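Local coordinates for protein putative isomerase (Streptomyces coelicolor A3, PDB 2OQH) that probably works as a sugar-acid dehydratase or isomerase of the enolase superfamily, with dehydration of D-glucarate to 5-dehydro-4-deoxy-D-glucarate as its inferred reaction, at residues 278-283 with 292-297; 264-269 with 319-324; 36-41 with 101-106; 71-76 with 109-114. All coordinates share one frame; numbering follows the deposited sequence.

Overall arrangement
Two domains of the enolase-superfamily fold carry the four contacts. Contacts 1 and 2 lie in the C-terminal barrel, their centres about 7 Å apart; they use the neighbouring parallel strands 293-296 and 266-269 respectively, and touch where Gly269 pairs with Asn295 and His297. Contact 1 packs outward against a helix, contact 2 faces the interior. Contacts 3 and 4 lie in the N-terminal capping domain, their centres about 8 Å apart, and both use helix 85-112. Centres of contacts 1 and 3 are about 22 Å apart, although their nearest atoms come within about 4 Å. Relatives keep their active site at the C-terminal ends of the barrel strands, consistent with a site beside contacts 1 and 2.

Contact 1. Residues 278-283 with 292-297; sequences AATKAL and LGMNLH
Thr280 and Leu283 of helix 277-289 meet Met294 and Leu296 in the returning half of a beta-alpha-beta crossover of the barrel, in which the helix links parallel strands 266-269 and 293-296. Helix and strand segments run nearly antiparallel (154°), their axes 10.8 Å apart, and one long side chain spans most of the gap. Met294, a selenomethionine here, has CG anti to the backbone N (chi1 180°) and stays extended beyond it, which sends CE straight out between the two helix residues. CE lies 3.8 Å from Leu283 CG and 3.9 Å from Leu283 CD2, with the two side chains set obliquely to each other. From Thr280 it meets the methyl CG2 at 4.0 Å, at about a right angle, and the carbonyl O at 3.9 Å. The hydroxyl of Thr280 is turned to the backbone instead: OG1 is hydrogen-bonded to Gly276 O one turn earlier, leaving the methyl to the strand. Val312 and Val313 of helix 303-315 extend this buried apolar layer, as do Val318 and Leu319 beside Met294. Toward the C-terminal end of the strand, Thr280 CG2 reaches Leu296 CD2 at 4.3 Å.

Contact 2. Residues 264-269 with 319-324; sequences VDVIHG and LSRAID
The guanidinium of Arg321 has the methyl CG2 of Val266 over one face, 3.9 Å from Arg321 NH2, while the imidazole of His268 receives water 1 at its edge, in the ring plane. Asp324 OD2 comes to that ring obliquely, 3.7 Å from His268 CE1, and the carboxylate and ring planes are turned 34° apart. Water 1 bridges the two: it donates to Asp324 OD2 at 2.6 Å and is hydrogen-bonded to His268 NE2 at 3.2 Å. NE2 also has a weak hydrogen bond with Glu223, and Asp324 OD1 forms a long, weak ion pair with Arg195. Water 1, Glu223 and Arg195 thus link the two side chains into a polar network.

Arg321 reaches Val266 because its chain is extended from CG to NE; the polar end is fixed by a salt bridge from NH1 to Glu220, so the valine methyl meets the flat cation without competing for its bonds. Both pairs pass across strand 293-296, which lies between strands 266-269 and 323-324. Asn295 of that middle strand lies between them, touching His268 and Arg321 and bonding through ND2 to Ala322 O. Val266 and Arg321 mark the level nearer the N-terminal ends of the strands, His268 and Asp324 the level nearer the C-terminal ends. Such a polar, water-bridged interior is consistent with the barrel of the enolase superfamily, whose members place their active site at the C-terminal ends of the barrel strands.

Contact 3. Residues 36-41 with 101-106; sequences VRVRTD and DVACWD
Val38 CG2 presses on Ala103 CB at 3.5 Å, tighter than ordinary van der Waals contact, with Val38 CB 4.1 Å from the same Ala103 CB. The alanine methyl is the helix's closest contribution, and its small size lets the backbones come together: the CA atoms of Val38 and Ala103 are only 6.0 Å apart. With CG1 of Val38 trans to the backbone N (chi1 173°), CG2 is the branch left to meet the helix. Two residues back along the strand, Val36 O lies 4.3 Å from Ala103 CB.

Further out, segment 36-41 belongs to the middle strand of a three-stranded antiparallel sheet, with backbone bonds to strand 5-15 on one side and 45-51 on the other; Ile5 and Val8 pack beside the two valines. On the sheet's other face, Arg39 NH2 lies over the centre of the Arg37 guanidinium, 3.2 Å above its plane, while Asp9 and Glu45 form salt bridges with Arg37 and Arg39. The helix is positioned by Asp106, hydrogen-bonded to the backbone N of Trp47 and of Leu353, and by Asp101, bonded to Ile277 N. A helix laid across a three-stranded meander is characteristic of the N-terminal capping domain of the enolase superfamily.

Contact 4. Residues 71-76 with 109-114; sequences SPFALE and GKATGQ
Phe73, with CG trans to its carbonyl carbon (chi1 -77°), swings its ring toward the end of helix 85-112, where Thr112, at chi1 59°, offers its methyl and turns its hydroxyl back to the helix. The meeting joins two local motifs of the capping domain: an ST turn leading into helix 75-81 and a Schellman motif that ends helix 85-112. Thr112 CG2 touches the rim of the ring near its plane, 3.9 Å from Phe73 CZ. Ala111 CB approaches obliquely, 4.3 Å from Phe73 CE2. Thr112 OG1 is hydrogen-bonded to Met108 O, so only its methyl is spent on the aromatic.

Behind the ring, Phe73 N donates to Ser71 OG at 3.1 Å with an N-H...O angle of 150°, and Ala74 N donates to Ser71 O in the type I turn, which together hold the base of the phenylalanine. Leu3 and Met108 also pack on its ring, yet this is a surface contact and much of Phe73 remains exposed. On the side of helix 85-112, Gly113 takes positive phi as the C-prime residue: its N bonds weakly to Lys110 O, and Gln114 N closes the helix end on Gly109 O at 2.8 Å.

Contact 1. Residues 278-283 with 292-297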
loop_
_atom_site.group_PDB
_atom_site.type_symbol
_atom_site.label_atom_id
_atom_site.label_comp_id
_atom_site.label_asym_id
_atom_site.label_seq_id
_atom_site.Cartn_x
_atom_site.Cartn_y
_atom_site.Cartn_z
ATOM N N ALA A 278 -10.247 -0.113 -9.659
ATOM C CA ALA A 278 -10.348 0.671 -10.881
ATOM C C ALA A 278 -9.669 2.029 -10.701
ATOM O O ALA A 278 -8.989 2.506 -11.607
ATOM C CB ALA A 278 -11.811 0.858 -11.275
ATOM N N ALA A 279 -9.850 2.648 -9.535
ATOM C CA ALA A 279 -9.233 3.948 -9.277
ATOM C C ALA A 279 -7.715 3.848 -9.352
ATOM O O ALA A 279 -7.051 4.761 -9.827
ATOM C CB ALA A 279 -9.649 4.470 -7.917
ATOM N N THR A 280 -7.172 2.729 -8.880
ATOM C CA THR A 280 -5.733 2.517 -8.888
ATOM C C THR A 280 -5.234 2.266 -10.312
ATOM O O THR A 280 -4.163 2.737 -10.682
ATOM C CB THR A 280 -5.351 1.350 -7.956
ATOM O OG1 THR A 280 -5.802 1.651 -6.627
ATOM C CG2 THR A 280 -3.847 1.144 -7.934
ATOM N N LYS A 281 -6.009 1.533 -11.109
ATOM C CA LYS A 281 -5.630 1.295 -12.504
ATOM C C LYS A 281 -5.689 2.648 -13.214
ATOM O O LYS A 281 -4.873 2.946 -14.085
ATOM C CB LYS A 281 -6.602 0.327 -13.186
ATOM C CG LYS A 281 -6.585 -1.094 -12.637
ATOM C CD LYS A 281 -5.312 -1.818 -13.024
ATOM C CE LYS A 281 -5.270 -2.093 -14.521
ATOM N NZ LYS A 281 -4.121 -2.962 -14.875
ATOM N N ALA A 282 -6.668 3.462 -12.835
ATOM C CA ALA A 282 -6.830 4.789 -13.418
ATOM C C ALA A 282 -5.591 5.633 -13.107
ATOM O O ALA A 282 -5.023 6.282 -13.988
ATOM C CB ALA A 282 -8.074 5.459 -12.852
ATOM N N LEU A 283 -5.176 5.608 -11.845
ATOM C CA LEU A 283 -4.011 6.362 -11.412
ATOM C C LEU A 283 -2.769 5.953 -12.200
ATOM O O LEU A 283 -1.930 6.795 -12.537
ATOM C CB LEU A 283 -3.786 6.158 -9.911
ATOM C CG LEU A 283 -2.618 6.897 -9.251
ATOM C CD1 LEU A 283 -2.610 8.367 -9.666
ATOM C CD2 LEU A 283 -2.739 6.760 -7.735
ATOM N N LEU A 292 5.207 10.075 -14.810
ATOM C CA LEU A 292 5.498 9.931 -13.394
ATOM C C LEU A 292 5.790 8.477 -13.090
ATOM O O LEU A 292 5.243 7.586 -13.732
ATOM C CB LEU A 292 4.296 10.349 -12.544
ATOM C CG LEU A 292 3.714 11.751 -12.681
ATOM C CD1 LEU A 292 2.551 11.881 -11.712
ATOM C CD2 LEU A 292 4.788 12.802 -12.400
ATOM N N GLY A 293 6.663 8.234 -12.122
ATOM C CA GLY A 293 6.922 6.870 -11.727
ATOM C C GLY A 293 5.754 6.530 -10.813
ATOM O O GLY A 293 5.005 7.427 -10.411
HETATM N N MSE A 294 5.571 5.254 -10.495
HETATM C CA MSE A 294 4.492 4.841 -9.601
HETATM C C MSE A 294 4.909 3.594 -8.840
HETATM O O MSE A 294 5.689 2.787 -9.330
HETATM C CB MSE A 294 3.201 4.530 -10.376
HETATM C CG MSE A 294 2.041 4.084 -9.472
HETATM SE SE MSE A 294 0.419 3.521 -10.400
HETATM C CE MSE A 294 -0.801 3.595 -8.898
ATOM N N ASN A 295 4.385 3.451 -7.632
ATOM C CA ASN A 295 4.677 2.288 -6.805
ATOM C C ASN A 295 3.461 2.156 -5.902
ATOM O O ASN A 295 2.559 2.987 -5.968
ATOM C CB ASN A 295 5.943 2.542 -5.979
ATOM C CG ASN A 295 6.615 1.258 -5.515
ATOM O OD1 ASN A 295 6.252 0.153 -5.939
ATOM N ND2 ASN A 295 7.614 1.400 -4.645
ATOM N N LEU A 296 3.410 1.117 -5.078
ATOM C CA LEU A 296 2.285 0.977 -4.171
ATOM C C LEU A 296 2.727 1.192 -2.736
ATOM O O LEU A 296 3.816 0.778 -2.332
ATOM C CB LEU A 296 1.622 -0.395 -4.310
ATOM C CG LEU A 296 0.849 -0.673 -5.605
ATOM C CD1 LEU A 296 0.129 -2.004 -5.475
ATOM C CD2 LEU A 296 -0.149 0.452 -5.884
ATOM N N HIS A 297 1.876 1.865 -1.976
ATOM C CA HIS A 297 2.128 2.148 -0.574
ATOM C C HIS A 297 1.419 1.082 0.251
ATOM O O HIS A 297 0.354 0.607 -0.132
ATOM C CB HIS A 297 1.579 3.533 -0.227
ATOM C CG HIS A 297 1.541 3.825 1.240
ATOM N ND1 HIS A 297 0.407 3.655 2.006
ATOM C CD2 HIS A 297 2.494 4.292 2.080
ATOM C CE1 HIS A 297 0.663 4.010 3.252
ATOM N NE2 HIS A 297 1.924 4.401 3.322
#

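Contact 2. Residues 264-269 with 319-324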
loop_
_atom_site.group_PDB
_atom_site.type_symbol
_atom_site.label_atom_id
_atom_site.label_comp_id
_atom_site.label_asym_id
_atom_site.label_seq_id
_atom_site.Cartn_x
_atom_site.Cartn_y
_atom_site.Cartn_z
ATOM N N VAL A 264 5.554 16.581 -7.693
ATOM C CA VAL A 264 6.098 15.236 -7.523
ATOM C C VAL A 264 6.592 14.551 -8.799
ATOM O O VAL A 264 6.199 14.912 -9.906
ATOM C CB VAL A 264 5.052 14.310 -6.867
ATOM C CG1 VAL A 264 4.558 14.913 -5.542
ATOM C CG2 VAL A 264 3.883 14.103 -7.815
ATOM N N ASP A 265 7.447 13.545 -8.624
ATOM C CA ASP A 265 8.003 12.782 -9.743
ATOM C C ASP A 265 7.499 11.342 -9.720
ATOM O O ASP A 265 7.487 10.655 -10.742
ATOM C CB ASP A 265 9.533 12.757 -9.667
ATOM C CG ASP A 265 10.140 14.143 -9.655
ATOM O OD1 ASP A 265 9.974 14.866 -10.663
ATOM O OD2 ASP A 265 10.783 14.508 -8.641
ATOM N N VAL A 266 7.103 10.890 -8.537
ATOM C CA VAL A 266 6.614 9.533 -8.352
ATOM C C VAL A 266 5.428 9.535 -7.398
ATOM O O VAL A 266 5.470 10.188 -6.354
ATOM C CB VAL A 266 7.722 8.625 -7.751
ATOM C CG1 VAL A 266 7.204 7.199 -7.581
ATOM C CG2 VAL A 266 8.960 8.648 -8.642
ATOM N N ILE A 267 4.371 8.812 -7.754
ATOM C CA ILE A 267 3.202 8.735 -6.892
ATOM C C ILE A 267 2.969 7.310 -6.403
ATOM O O ILE A 267 3.148 6.358 -7.150
ATOM C CB ILE A 267 1.924 9.207 -7.607
ATOM C CG1 ILE A 267 2.065 10.676 -8.012
ATOM C CG2 ILE A 267 0.722 9.040 -6.684
ATOM C CD1 ILE A 267 0.847 11.235 -8.726
ATOM N N HIS A 268 2.572 7.181 -5.143
ATOM C CA HIS A 268 2.283 5.880 -4.545
ATOM C C HIS A 268 0.801 5.547 -4.686
ATOM O O HIS A 268 -0.051 6.304 -4.233
ATOM C CB HIS A 268 2.619 5.882 -3.047
ATOM C CG HIS A 268 3.962 5.311 -2.715
ATOM N ND1 HIS A 268 4.325 4.022 -3.036
ATOM C CD2 HIS A 268 5.016 5.846 -2.061
ATOM C CE1 HIS A 268 5.549 3.787 -2.594
ATOM N NE2 HIS A 268 5.991 4.880 -2.000
ATOM N N GLY A 269 0.491 4.425 -5.320
ATOM C CA GLY A 269 -0.897 4.021 -5.431
ATOM C C GLY A 269 -1.211 3.253 -4.159
ATOM O O GLY A 269 -0.302 2.954 -3.389
ATOM N N LEU A 319 3.911 -0.262 -12.756
ATOM C CA LEU A 319 4.279 -0.697 -11.412
ATOM C C LEU A 319 5.436 -1.695 -11.502
ATOM O O LEU A 319 5.310 -2.862 -11.127
ATOM C CB LEU A 319 3.068 -1.320 -10.717
ATOM C CG LEU A 319 2.014 -0.278 -10.319
ATOM C CD1 LEU A 319 0.718 -0.950 -9.906
ATOM C CD2 LEU A 319 2.561 0.576 -9.194
ATOM N N SER A 320 6.571 -1.209 -11.993
ATOM C CA SER A 320 7.758 -2.027 -12.190
ATOM C C SER A 320 8.792 -1.953 -11.073
ATOM O O SER A 320 9.895 -2.482 -11.212
ATOM C CB SER A 320 8.432 -1.615 -13.489
ATOM O OG SER A 320 8.809 -0.248 -13.424
ATOM N N ARG A 321 8.441 -1.309 -9.972
ATOM C CA ARG A 321 9.367 -1.150 -8.856
ATOM C C ARG A 321 9.070 -2.123 -7.727
ATOM O O ARG A 321 8.028 -2.774 -7.716
ATOM C CB ARG A 321 9.265 0.275 -8.309
ATOM C CG ARG A 321 9.595 1.361 -9.324
ATOM C CD ARG A 321 8.922 2.674 -8.942
ATOM N NE ARG A 321 9.232 3.759 -9.876
ATOM C CZ ARG A 321 10.194 4.659 -9.696
ATOM N NH1 ARG A 321 10.955 4.611 -8.608
ATOM N NH2 ARG A 321 10.390 5.614 -10.601
ATOM N N ALA A 322 9.995 -2.224 -6.778
ATOM C CA ALA A 322 9.772 -3.088 -5.630
ATOM C C ALA A 322 8.783 -2.302 -4.780
ATOM O O ALA A 322 9.103 -1.215 -4.318
ATOM C CB ALA A 322 11.068 -3.306 -4.865
ATOM N N ILE A 323 7.585 -2.841 -4.583
ATOM C CA ILE A 323 6.561 -2.141 -3.807
ATOM C C ILE A 323 6.811 -2.175 -2.311
ATOM O O ILE A 323 7.614 -2.970 -1.828
ATOM C CB ILE A 323 5.156 -2.746 -4.038
ATOM C CG1 ILE A 323 5.102 -4.157 -3.445
ATOM C CG2 ILE A 323 4.830 -2.774 -5.530
ATOM C CD1 ILE A 323 3.705 -4.786 -3.438
ATOM N N ASP A 324 6.123 -1.291 -1.591
ATOM C CA ASP A 324 6.208 -1.245 -0.136
ATOM C C ASP A 324 5.235 -2.312 0.325
ATOM O O ASP A 324 4.123 -2.407 -0.190
ATOM C CB ASP A 324 5.755 0.112 0.413
ATOM C CG ASP A 324 6.857 1.156 0.387
ATOM O OD1 ASP A 324 8.018 0.795 0.090
ATOM O OD2 ASP A 324 6.563 2.338 0.681
HETATM O O HOH W 1 8.530 3.441 -0.635
#

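Contact 3. Residues 36-41 with 101-106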
loop_
_atom_site.group_PDB
_atom_site.type_symbol
_atom_site.label_atom_id
_atom_site.label_comp_id
_atom_site.label_asym_id
_atom_site.label_seq_id
_atom_site.Cartn_x
_atom_site.Cartn_y
_atom_site.Cartn_z
ATOM N N VAL A 36 -14.633 -7.846 4.995
ATOM C CA VAL A 36 -15.991 -7.797 4.464
ATOM C C VAL A 36 -16.273 -8.979 3.547
ATOM O O VAL A 36 -15.379 -9.435 2.834
ATOM C CB VAL A 36 -16.210 -6.490 3.660
ATOM C CG1 VAL A 36 -17.599 -6.477 3.033
ATOM C CG2 VAL A 36 -16.007 -5.283 4.571
ATOM N N ARG A 37 -17.501 -9.494 3.596
ATOM C CA ARG A 37 -17.902 -10.598 2.728
ATOM C C ARG A 37 -19.158 -10.200 1.968
ATOM O O ARG A 37 -20.154 -9.787 2.566
ATOM C CB ARG A 37 -18.205 -11.883 3.518
ATOM C CG ARG A 37 -18.733 -13.031 2.623
ATOM C CD ARG A 37 -19.132 -14.288 3.422
ATOM N NE ARG A 37 -20.231 -14.009 4.336
ATOM C CZ ARG A 37 -20.537 -14.742 5.404
ATOM N NH1 ARG A 37 -19.828 -15.822 5.707
ATOM N NH2 ARG A 37 -21.541 -14.375 6.185
ATOM N N VAL A 38 -19.109 -10.323 0.649
ATOM C CA VAL A 38 -20.268 -9.998 -0.161
ATOM C C VAL A 38 -20.875 -11.300 -0.667
ATOM O O VAL A 38 -20.228 -12.054 -1.389
ATOM C CB VAL A 38 -19.882 -9.091 -1.351
ATOM C CG1 VAL A 38 -21.076 -8.906 -2.277
ATOM C CG2 VAL A 38 -19.404 -7.745 -0.831
ATOM N N ARG A 39 -22.120 -11.559 -0.276
ATOM C CA ARG A 39 -22.815 -12.779 -0.686
ATOM C C ARG A 39 -23.803 -12.528 -1.827
ATOM O O ARG A 39 -24.568 -11.570 -1.794
ATOM C CB ARG A 39 -23.555 -13.371 0.511
ATOM C CG ARG A 39 -24.343 -14.625 0.190
ATOM C CD ARG A 39 -25.277 -14.976 1.338
ATOM N NE ARG A 39 -24.557 -15.198 2.595
ATOM C CZ ARG A 39 -23.635 -16.143 2.772
ATOM N NH1 ARG A 39 -23.313 -16.946 1.767
ATOM N NH2 ARG A 39 -23.065 -16.314 3.962
ATOM N N THR A 40 -23.788 -13.394 -2.836
ATOM C CA THR A 40 -24.685 -13.243 -3.981
ATOM C C THR A 40 -25.682 -14.398 -4.104
ATOM O O THR A 40 -25.367 -15.536 -3.749
ATOM C CB THR A 40 -23.889 -13.153 -5.300
ATOM O OG1 THR A 40 -23.295 -14.423 -5.592
ATOM C CG2 THR A 40 -22.784 -12.097 -5.188
ATOM N N ASP A 41 -26.874 -14.113 -4.632
ATOM C CA ASP A 41 -27.892 -15.149 -4.797
ATOM C C ASP A 41 -27.465 -16.270 -5.735
ATOM O O ASP A 41 -28.284 -17.103 -6.132
ATOM C CB ASP A 41 -29.233 -14.551 -5.267
ATOM C CG ASP A 41 -29.113 -13.717 -6.534
ATOM O OD1 ASP A 41 -28.079 -13.788 -7.235
ATOM O OD2 ASP A 41 -30.078 -12.986 -6.841
ATOM N N ASP A 101 -15.224 -2.682 -2.548
ATOM C CA ASP A 101 -14.784 -2.703 -3.933
ATOM C C ASP A 101 -14.055 -4.007 -4.219
ATOM O O ASP A 101 -14.345 -4.688 -5.203
ATOM C CB ASP A 101 -13.842 -1.526 -4.211
ATOM C CG ASP A 101 -13.411 -1.452 -5.667
ATOM O OD1 ASP A 101 -14.130 -0.835 -6.478
ATOM O OD2 ASP A 101 -12.355 -2.021 -6.003
ATOM N N VAL A 102 -13.105 -4.344 -3.352
ATOM C CA VAL A 102 -12.324 -5.566 -3.499
ATOM C C VAL A 102 -13.203 -6.815 -3.423
ATOM O O VAL A 102 -13.056 -7.733 -4.222
ATOM C CB VAL A 102 -11.229 -5.645 -2.414
ATOM C CG1 VAL A 102 -10.472 -6.965 -2.520
ATOM C CG2 VAL A 102 -10.270 -4.473 -2.573
ATOM N N ALA A 103 -14.122 -6.842 -2.469
ATOM C CA ALA A 103 -15.014 -7.990 -2.325
ATOM C C ALA A 103 -15.811 -8.212 -3.604
ATOM O O ALA A 103 -16.016 -9.346 -4.016
ATOM C CB ALA A 103 -15.958 -7.787 -1.141
ATOM N N CYS A 104 -16.251 -7.129 -4.238
ATOM C CA CYS A 104 -17.011 -7.253 -5.481
ATOM C C CYS A 104 -16.142 -7.801 -6.620
ATOM O O CYS A 104 -16.606 -8.607 -7.428
ATOM C CB CYS A 104 -17.611 -5.899 -5.875
ATOM S SG CYS A 104 -18.979 -5.365 -4.836
ATOM N N TRP A 105 -14.888 -7.361 -6.693
ATOM C CA TRP A 105 -13.985 -7.852 -7.726
ATOM C C TRP A 105 -13.743 -9.345 -7.519
ATOM O O TRP A 105 -13.698 -10.120 -8.469
ATOM C CB TRP A 105 -12.646 -7.109 -7.675
ATOM C CG TRP A 105 -12.639 -5.821 -8.454
ATOM C CD1 TRP A 105 -12.817 -4.559 -7.963
ATOM C CD2 TRP A 105 -12.445 -5.679 -9.864
ATOM N NE1 TRP A 105 -12.740 -3.639 -8.983
ATOM C CE2 TRP A 105 -12.513 -4.300 -10.162
ATOM C CE3 TRP A 105 -12.220 -6.588 -10.913
ATOM C CZ2 TRP A 105 -12.366 -3.806 -11.464
ATOM C CZ3 TRP A 105 -12.076 -6.097 -12.210
ATOM C CH2 TRP A 105 -12.148 -4.718 -12.471
ATOM N N ASP A 106 -13.567 -9.735 -6.263
ATOM C CA ASP A 106 -13.339 -11.132 -5.929
ATOM C C ASP A 106 -14.560 -11.938 -6.390
ATOM O O ASP A 106 -14.417 -12.982 -7.024
ATOM C CB ASP A 106 -13.122 -11.262 -4.420
ATOM C CG ASP A 106 -12.731 -12.667 -3.992
ATOM O OD1 ASP A 106 -11.941 -13.327 -4.710
ATOM O OD2 ASP A 106 -13.201 -13.096 -2.914
#

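Contact 4. Residues 71-76 with 109-114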
loop_
_atom_site.group_PDB
_atom_site.type_symbol
_atom_site.label_atom_id
_atom_site.label_comp_id
_atom_site.label_asym_id
_atom_site.label_seq_id
_atom_site.Cartn_x
_atom_site.Cartn_y
_atom_site.Cartn_z
ATOM N N SER A 71 -25.910 -5.698 -8.403
ATOM C CA SER A 71 -24.970 -6.631 -8.997
ATOM C C SER A 71 -23.564 -6.263 -8.534
ATOM O O SER A 71 -23.241 -5.088 -8.406
ATOM C CB SER A 71 -25.050 -6.540 -10.520
ATOM O OG SER A 71 -23.984 -7.243 -11.128
ATOM N N PRO A 72 -22.716 -7.263 -8.244
ATOM C CA PRO A 72 -21.355 -6.932 -7.806
ATOM C C PRO A 72 -20.575 -6.295 -8.959
ATOM O O PRO A 72 -19.539 -5.661 -8.760
ATOM C CB PRO A 72 -20.789 -8.288 -7.376
ATOM C CG PRO A 72 -21.558 -9.263 -8.218
ATOM C CD PRO A 72 -22.957 -8.715 -8.169
ATOM N N PHE A 73 -21.106 -6.459 -10.164
ATOM C CA PHE A 73 -20.508 -5.914 -11.375
ATOM C C PHE A 73 -20.772 -4.418 -11.549
ATOM O O PHE A 73 -20.124 -3.760 -12.372
ATOM C CB PHE A 73 -21.064 -6.644 -12.595
ATOM C CG PHE A 73 -20.478 -8.008 -12.810
ATOM C CD1 PHE A 73 -19.305 -8.162 -13.547
ATOM C CD2 PHE A 73 -21.099 -9.143 -12.283
ATOM C CE1 PHE A 73 -18.756 -9.428 -13.762
ATOM C CE2 PHE A 73 -20.556 -10.419 -12.493
ATOM C CZ PHE A 73 -19.385 -10.560 -13.232
ATOM N N ALA A 74 -21.722 -3.882 -10.791
ATOM C CA ALA A 74 -22.068 -2.468 -10.912
ATOM C C ALA A 74 -21.230 -1.559 -10.015
ATOM O O ALA A 74 -21.769 -0.819 -9.191
ATOM C CB ALA A 74 -23.557 -2.280 -10.616
ATOM N N LEU A 75 -19.912 -1.603 -10.193
ATOM C CA LEU A 75 -19.000 -0.788 -9.392
ATOM C C LEU A 75 -19.106 0.710 -9.664
ATOM O O LEU A 75 -19.071 1.510 -8.734
ATOM C CB LEU A 75 -17.552 -1.258 -9.596
ATOM C CG LEU A 75 -17.221 -2.596 -8.922
ATOM C CD1 LEU A 75 -15.783 -2.988 -9.202
ATOM C CD2 LEU A 75 -17.454 -2.475 -7.419
ATOM N N GLU A 76 -19.237 1.087 -10.933
ATOM C CA GLU A 76 -19.354 2.499 -11.299
ATOM C C GLU A 76 -20.549 3.097 -10.573
ATOM O O GLU A 76 -20.454 4.183 -10.012
ATOM C CB GLU A 76 -19.531 2.654 -12.817
ATOM C CG GLU A 76 -18.288 2.331 -13.635
ATOM C CD GLU A 76 -17.339 3.520 -13.803
ATOM O OE1 GLU A 76 -17.548 4.567 -13.153
ATOM O OE2 GLU A 76 -16.382 3.404 -14.593
ATOM N N GLY A 109 -14.654 -12.262 -10.226
ATOM C CA GLY A 109 -13.730 -13.251 -10.750
ATOM C C GLY A 109 -14.290 -14.647 -10.558
ATOM O O GLY A 109 -14.170 -15.506 -11.429
ATOM N N LYS A 110 -14.910 -14.873 -9.409
ATOM C CA LYS A 110 -15.500 -16.169 -9.109
ATOM C C LYS A 110 -16.697 -16.408 -10.018
ATOM O O LYS A 110 -16.861 -17.500 -10.558
ATOM C CB LYS A 110 -15.913 -16.226 -7.634
ATOM C CG LYS A 110 -14.719 -16.187 -6.695
ATOM C CD LYS A 110 -15.113 -16.208 -5.231
ATOM C CE LYS A 110 -13.862 -16.247 -4.364
ATOM N NZ LYS A 110 -14.162 -16.274 -2.904
ATOM N N ALA A 111 -17.525 -15.385 -10.211
ATOM C CA ALA A 111 -18.690 -15.537 -11.073
ATOM C C ALA A 111 -18.274 -15.774 -12.530
ATOM O O ALA A 111 -19.013 -16.385 -13.300
ATOM C CB ALA A 111 -19.591 -14.305 -10.966
ATOM N N THR A 112 -17.095 -15.303 -12.915
ATOM C CA THR A 112 -16.637 -15.493 -14.291
ATOM C C THR A 112 -15.607 -16.607 -14.421
ATOM O O THR A 112 -15.204 -16.956 -15.535
ATOM C CB THR A 112 -15.986 -14.217 -14.868
ATOM O OG1 THR A 112 -14.862 -13.850 -14.056
ATOM C CG2 THR A 112 -16.991 -13.076 -14.926
ATOM N N GLY A 113 -15.177 -17.154 -13.287
ATOM C CA GLY A 113 -14.174 -18.204 -13.309
ATOM C C GLY A 113 -12.843 -17.650 -13.781
ATOM O O GLY A 113 -12.009 -18.380 -14.326
ATOM N N GLN A 114 -12.639 -16.351 -13.561
ATOM C CA GLN A 114 -11.413 -15.676 -13.974
ATOM C C GLN A 114 -10.697 -15.008 -12.804
ATOM O O GLN A 114 -11.324 -14.588 -11.834
ATOM C CB GLN A 114 -11.736 -14.615 -15.029
ATOM C CG GLN A 114 -12.405 -15.158 -16.278
ATOM C CD GLN A 114 -11.474 -15.998 -17.137
ATOM O OE1 GLN A 114 -11.911 -16.639 -18.091
ATOM N NE2 GLN A 114 -10.190 -15.989 -16.814
#